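Local atomic coordinates of tyrosine--tRNA ligase (Archaeoglobus fulgidus, PDB entry 2CYB), a protein that probably catalyses the two-step attachment of tyrosine to its cognate tRNA, activating the amino acid with ATP to tyrosyl-AMP before transfer to the tRNA acceptor end. Residues V208-Q213 against R234-A239; M51-L56 against L100-S105. All coordinates share one frame; numbering follows the deposited sequence.

Contact 1: residues V208-Q213 against R234-A239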
loop_
_atom_site.group_PDB
_atom_site.type_symbol
_atom_site.label_atom_id
_atom_site.label_comp_id
_atom_site.label_asym_id
_atom_site.label_seq_id
_atom_site.Cartn_x
_atom_site.Cartn_y
_atom_site.Cartn_z
ATOM N N VAL A 208 -9.424 27.512 12.284
ATOM C CA VAL A 208 -8.451 27.596 13.361
ATOM C C VAL A 208 -9.196 27.268 14.647
ATOM O O VAL A 208 -10.424 27.393 14.713
ATOM C CB VAL A 208 -7.833 29.005 13.467
ATOM C CG1 VAL A 208 -7.215 29.390 12.135
ATOM C CG2 VAL A 208 -8.890 30.021 13.889
ATOM N N GLY A 209 -8.462 26.828 15.659
ATOM C CA GLY A 209 -9.086 26.493 16.927
ATOM C C GLY A 209 -9.521 27.723 17.708
ATOM O O GLY A 209 -9.146 28.843 17.374
ATOM N N LEU A 210 -10.308 27.500 18.756
ATOM C CA LEU A 210 -10.829 28.573 19.602
ATOM C C LEU A 210 -9.775 29.506 20.199
ATOM O O LEU A 210 -10.088 30.643 20.555
ATOM C CB LEU A 210 -11.678 27.971 20.722
ATOM C CG LEU A 210 -12.950 27.264 20.238
ATOM C CD1 LEU A 210 -13.631 26.554 21.394
ATOM C CD2 LEU A 210 -13.884 28.283 19.600
ATOM N N ASP A 211 -8.536 29.029 20.305
ATOM C CA ASP A 211 -7.448 29.838 20.853
ATOM C C ASP A 211 -6.676 30.594 19.772
ATOM O O ASP A 211 -5.693 31.272 20.066
ATOM C CB ASP A 211 -6.473 28.960 21.639
ATOM C CG ASP A 211 -6.057 27.722 20.867
ATOM O OD1 ASP A 211 -5.932 27.809 19.625
ATOM O OD2 ASP A 211 -5.848 26.667 21.504
ATOM N N GLY A 212 -7.112 30.469 18.522
ATOM C CA GLY A 212 -6.443 31.169 17.439
ATOM C C GLY A 212 -5.315 30.381 16.808
ATOM O O GLY A 212 -4.627 30.873 15.909
ATOM N N GLN A 213 -5.116 29.159 17.285
ATOM C CA GLN A 213 -4.071 28.297 16.752
ATOM C C GLN A 213 -4.689 27.084 16.074
ATOM O O GLN A 213 -5.911 26.936 16.044
ATOM C CB GLN A 213 -3.125 27.854 17.866
ATOM C CG GLN A 213 -2.267 28.982 18.420
ATOM C CD GLN A 213 -1.170 28.478 19.342
ATOM O OE1 GLN A 213 -1.441 27.859 20.370
ATOM N NE2 GLN A 213 0.080 28.744 18.974
ATOM N N ARG A 234 -18.894 28.466 27.886
ATOM C CA ARG A 234 -17.569 28.594 28.487
ATOM C C ARG A 234 -16.449 28.685 27.446
ATOM O O ARG A 234 -15.576 29.546 27.540
ATOM C CB ARG A 234 -17.297 27.408 29.423
ATOM C CG ARG A 234 -15.855 27.327 29.877
ATOM C CD ARG A 234 -15.571 26.063 30.668
ATOM N NE ARG A 234 -14.138 25.782 30.696
ATOM C CZ ARG A 234 -13.442 25.355 29.645
ATOM N NH1 ARG A 234 -12.139 25.132 29.754
ATOM N NH2 ARG A 234 -14.055 25.135 28.489
ATOM N N LYS A 235 -16.470 27.789 26.462
ATOM C CA LYS A 235 -15.447 27.777 25.415
ATOM C C LYS A 235 -15.448 29.060 24.588
ATOM O O LYS A 235 -14.387 29.595 24.265
ATOM C CB LYS A 235 -15.645 26.568 24.493
ATOM C CG LYS A 235 -15.344 25.225 25.155
ATOM C CD LYS A 235 -15.529 24.074 24.165
ATOM C CE LYS A 235 -15.119 22.735 24.766
ATOM N NZ LYS A 235 -15.289 21.619 23.787
ATOM N N ILE A 236 -16.637 29.550 24.244
ATOM C CA ILE A 236 -16.742 30.785 23.468
ATOM C C ILE A 236 -16.261 31.955 24.323
ATOM O O ILE A 236 -15.493 32.800 23.861
ATOM C CB ILE A 236 -18.203 31.043 23.004
ATOM C CG1 ILE A 236 -18.618 29.992 21.970
ATOM C CG2 ILE A 236 -18.328 32.434 22.384
ATOM C CD1 ILE A 236 -17.778 30.007 20.708
ATOM N N ARG A 237 -16.698 31.989 25.579
ATOM C CA ARG A 237 -16.297 33.055 26.488
ATOM C C ARG A 237 -14.785 33.260 26.539
ATOM O O ARG A 237 -14.312 34.394 26.486
ATOM C CB ARG A 237 -16.843 32.779 27.897
ATOM C CG ARG A 237 -16.327 33.722 28.981
ATOM C CD ARG A 237 -17.371 33.933 30.082
ATOM N NE ARG A 237 -18.041 32.695 30.474
ATOM C CZ ARG A 237 -17.437 31.655 31.046
ATOM N NH1 ARG A 237 -18.141 30.575 31.363
ATOM N NH2 ARG A 237 -16.136 31.691 31.305
ATOM N N LYS A 238 -14.015 32.179 26.623
ATOM C CA LYS A 238 -12.566 32.329 26.693
ATOM C C LYS A 238 -11.848 32.222 25.354
ATOM O O LYS A 238 -10.618 32.215 25.295
ATOM C CB LYS A 238 -11.976 31.319 27.683
ATOM C CG LYS A 238 -12.499 29.905 27.535
ATOM C CD LYS A 238 -11.915 28.986 28.605
ATOM C CE LYS A 238 -12.184 29.518 30.009
ATOM N NZ LYS A 238 -13.634 29.779 30.237
ATOM N N ALA A 239 -12.609 32.163 24.272
ATOM C CA ALA A 239 -11.998 32.056 22.954
ATOM C C ALA A 239 -11.228 33.310 22.564
ATOM O O ALA A 239 -11.516 34.414 23.030
ATOM C CB ALA A 239 -13.066 31.759 21.905
#
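Leu210 drives its side chain against Lys235 and Ile236 of the last turn of helix 229-237 and against Ala239 just past the helix. Its two methyl groups divide the work. CD1 rests on the aliphatic part of Lys235, 3.7 Å from CB, and the two side chains cross at about a right angle, so the leucine touches the base of the lysine and a point farther out, CD, rather than running along its length. CD2 turns to Ile236 and comes within 4.4 Å of its CD1, a looser touch. The isoleucine leaves the backbone pointing away from the loop, and only its far end returns to it. Beyond the helix end, Ala239 closes the set: its CB lies 4.2 Å from Leu210 CB, while Leu210 O sits 3.4 Å from Ala239 CA.

Leu210 stands in a tight turn, at the second position of a type I beta turn from Gly209 to Gly212 that is closed by Gly212 N to Gly209 O at 2.8 Å. Beside it Asp211 forms an Asx turn, its OD1 accepting from Gln213 N at 2.8 Å nearly in line with the C-O bond; Asn221 ND2 also donates to this oxygen.

Lys235 is extended beyond CG (chi2 -179°), which takes NZ away from the leucine to a salt bridge with Asp227 and to the carbonyl of Tyr222. Ile223 packs on Leu210, Lys235 and Ile236 alike, and backbone hydrogen bonds tie Leu210 to Asn221 and Tyr240. The segments meet through van der Waals contact, mostly apolar, with the Leu210 carbonyl against Ala239 as the polar exception and without a hydrogen bond between them: the lysine lends its methylenes to the leucine, and its charge is met by an acid beyond the interface.

Contact 2: residues M51-L56 against L100-S105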
loop_
_atom_site.group_PDB
_atom_site.type_symbol
_atom_site.label_atom_id
_atom_site.label_comp_id
_atom_site.label_asym_id
_atom_site.label_seq_id
_atom_site.Cartn_x
_atom_site.Cartn_y
_atom_site.Cartn_z
ATOM N N MET A 51 -18.331 22.282 8.826
ATOM C CA MET A 51 -17.843 23.155 7.762
ATOM C C MET A 51 -18.178 22.527 6.404
ATOM O O MET A 51 -18.777 23.171 5.531
ATOM C CB MET A 51 -16.327 23.314 7.889
ATOM C CG MET A 51 -15.667 24.083 6.761
ATOM S SD MET A 51 -16.110 25.823 6.785
ATOM C CE MET A 51 -15.821 26.177 8.447
ATOM N N THR A 52 -17.790 21.266 6.234
ATOM C CA THR A 52 -18.035 20.554 4.988
ATOM C C THR A 52 -19.471 20.066 4.894
ATOM O O THR A 52 -20.007 19.908 3.797
ATOM C CB THR A 52 -17.054 19.362 4.808
ATOM O OG1 THR A 52 -17.062 18.535 5.979
ATOM C CG2 THR A 52 -15.640 19.874 4.551
ATOM N N VAL A 53 -20.103 19.832 6.037
ATOM C CA VAL A 53 -21.492 19.394 6.025
ATOM C C VAL A 53 -22.354 20.522 5.466
ATOM O O VAL A 53 -23.234 20.292 4.629
ATOM C CB VAL A 53 -21.977 19.025 7.439
ATOM C CG1 VAL A 53 -23.497 18.971 7.476
ATOM C CG2 VAL A 53 -21.400 17.671 7.843
ATOM N N GLN A 54 -22.086 21.744 5.916
ATOM C CA GLN A 54 -22.843 22.904 5.450
ATOM C C GLN A 54 -22.673 23.075 3.946
ATOM O O GLN A 54 -23.623 23.426 3.249
ATOM C CB GLN A 54 -22.390 24.179 6.182
ATOM C CG GLN A 54 -23.061 25.471 5.683
ATOM C CD GLN A 54 -24.564 25.493 5.910
ATOM O OE1 GLN A 54 -25.338 25.760 4.989
ATOM N NE2 GLN A 54 -24.984 25.223 7.139
ATOM N N LYS A 55 -21.471 22.811 3.440
ATOM C CA LYS A 55 -21.236 22.942 2.011
ATOM C C LYS A 55 -22.046 21.893 1.250
ATOM O O LYS A 55 -22.552 22.167 0.162
ATOM C CB LYS A 55 -19.743 22.819 1.696
ATOM C CG LYS A 55 -19.397 22.980 0.222
ATOM C CD LYS A 55 -20.107 24.181 -0.411
ATOM C CE LYS A 55 -19.748 25.501 0.262
ATOM N NZ LYS A 55 -20.555 26.643 -0.281
ATOM N N LEU A 56 -22.181 20.697 1.819
ATOM C CA LEU A 56 -22.972 19.660 1.164
ATOM C C LEU A 56 -24.439 20.089 1.110
ATOM O O LEU A 56 -25.129 19.814 0.130
ATOM C CB LEU A 56 -22.843 18.316 1.895
ATOM C CG LEU A 56 -21.538 17.539 1.663
ATOM C CD1 LEU A 56 -21.581 16.227 2.427
ATOM C CD2 LEU A 56 -21.347 17.268 0.171
ATOM N N LEU A 100 -27.857 16.756 11.710
ATOM C CA LEU A 100 -27.356 18.082 11.362
ATOM C C LEU A 100 -28.041 18.643 10.121
ATOM O O LEU A 100 -27.824 19.798 9.745
ATOM C CB LEU A 100 -25.847 18.044 11.129
ATOM C CG LEU A 100 -24.955 17.849 12.356
ATOM C CD1 LEU A 100 -23.504 17.766 11.906
ATOM C CD2 LEU A 100 -25.147 19.005 13.333
ATOM N N GLY A 101 -28.862 17.820 9.477
ATOM C CA GLY A 101 -29.558 18.277 8.292
ATOM C C GLY A 101 -29.369 17.404 7.069
ATOM O O GLY A 101 -30.102 17.544 6.090
ATOM N N LEU A 102 -28.385 16.512 7.101
ATOM C CA LEU A 102 -28.155 15.633 5.962
ATOM C C LEU A 102 -29.017 14.376 6.054
ATOM O O LEU A 102 -28.498 13.259 6.134
ATOM C CB LEU A 102 -26.674 15.250 5.863
ATOM C CG LEU A 102 -25.735 16.331 5.321
ATOM C CD1 LEU A 102 -24.297 15.834 5.349
ATOM C CD2 LEU A 102 -26.143 16.692 3.899
ATOM N N ASP A 103 -30.335 14.567 6.040
ATOM C CA ASP A 103 -31.274 13.452 6.117
ATOM C C ASP A 103 -31.143 12.539 4.903
ATOM O O ASP A 103 -30.708 12.965 3.831
ATOM C CB ASP A 103 -32.710 13.975 6.237
ATOM C CG ASP A 103 -33.069 14.947 5.135
ATOM O OD1 ASP A 103 -33.152 14.519 3.963
ATOM O OD2 ASP A 103 -33.262 16.143 5.440
ATOM N N GLU A 104 -31.534 11.282 5.075
ATOM C CA GLU A 104 -31.423 10.293 4.012
ATOM C C GLU A 104 -32.268 10.516 2.761
ATOM O O GLU A 104 -32.279 9.679 1.860
ATOM C CB GLU A 104 -31.682 8.902 4.586
ATOM C CG GLU A 104 -30.591 8.465 5.548
ATOM C CD GLU A 104 -30.734 7.029 5.991
ATOM O OE1 GLU A 104 -31.638 6.737 6.801
ATOM O OE2 GLU A 104 -29.942 6.188 5.519
ATOM N N SER A 105 -32.972 11.642 2.700
ATOM C CA SER A 105 -33.771 11.955 1.525
ATOM C C SER A 105 -32.989 12.979 0.711
ATOM O O SER A 105 -33.273 13.204 -0.464
ATOM C CB SER A 105 -35.129 12.536 1.926
ATOM O OG SER A 105 -34.992 13.832 2.480
#
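Val53 and Leu102 form the apolar centre of this contact, the valine on helix 47-61 and the leucine in the loop that leaves helix 83-99. Val53 CG1, held anti to its own backbone nitrogen (chi1 163°), reaches Leu102 CD1 at 3.9 Å and the leucine's CG at 4.1 Å. The same methyl touches Leu100 CB at 4.4 Å, so one valine branch serves two leucines. Leu102 also meets Leu56, one helical turn farther on, with both branches: CD1 lies 4.0 Å from Leu56 CD1, and CD2 is 4.2 Å from Leu56 CB. These two leucines cross at about a right angle, in contrast to the more slanting meeting of Leu102 with Val53.

Polar interactions shape the loop without joining the segments. Gly101, with positive phi (126°), ends helix 83-99 in a Schellman motif, and Leu102 centres an inverse gamma turn. Farther along, Asp103 makes an Asx turn, its OD1 accepting from Ser105 N at 3.1 Å through the anti lone pair.

Tyr39 of strand 34-39 packs on Val53, while Val68 of strand 65-70 touches both Leu56 and Leu102. The contact thus belongs to the hydrophobic layer between helix and the parallel strands of the central sheet in the Rossmann-fold catalytic core of class I synthetases, on the helix that begins within the 'HIGH' region.

Overall arrangement
Contact 2 is the interior member of the pair, its centre about 10 Å from the centre of the chain; contact 1, about 19 Å out, is only partly buried. The centres stand about 24 Å apart and the nearest atoms about 8 Å apart, without touching. Different elements are held: contact 2 joins helix 47-61 to the loop entering strand 108-111, contact 1 the loop after strand 200-204 to the C-terminal end of helix 229-237 and Ala239. Both rely on leucines, yet only the outer one recruits a lysine stem. The surroundings differ accordingly, parallel strands of the central sheet backing contact 2, and helix 250-263 with neighbouring loops backing contact 1.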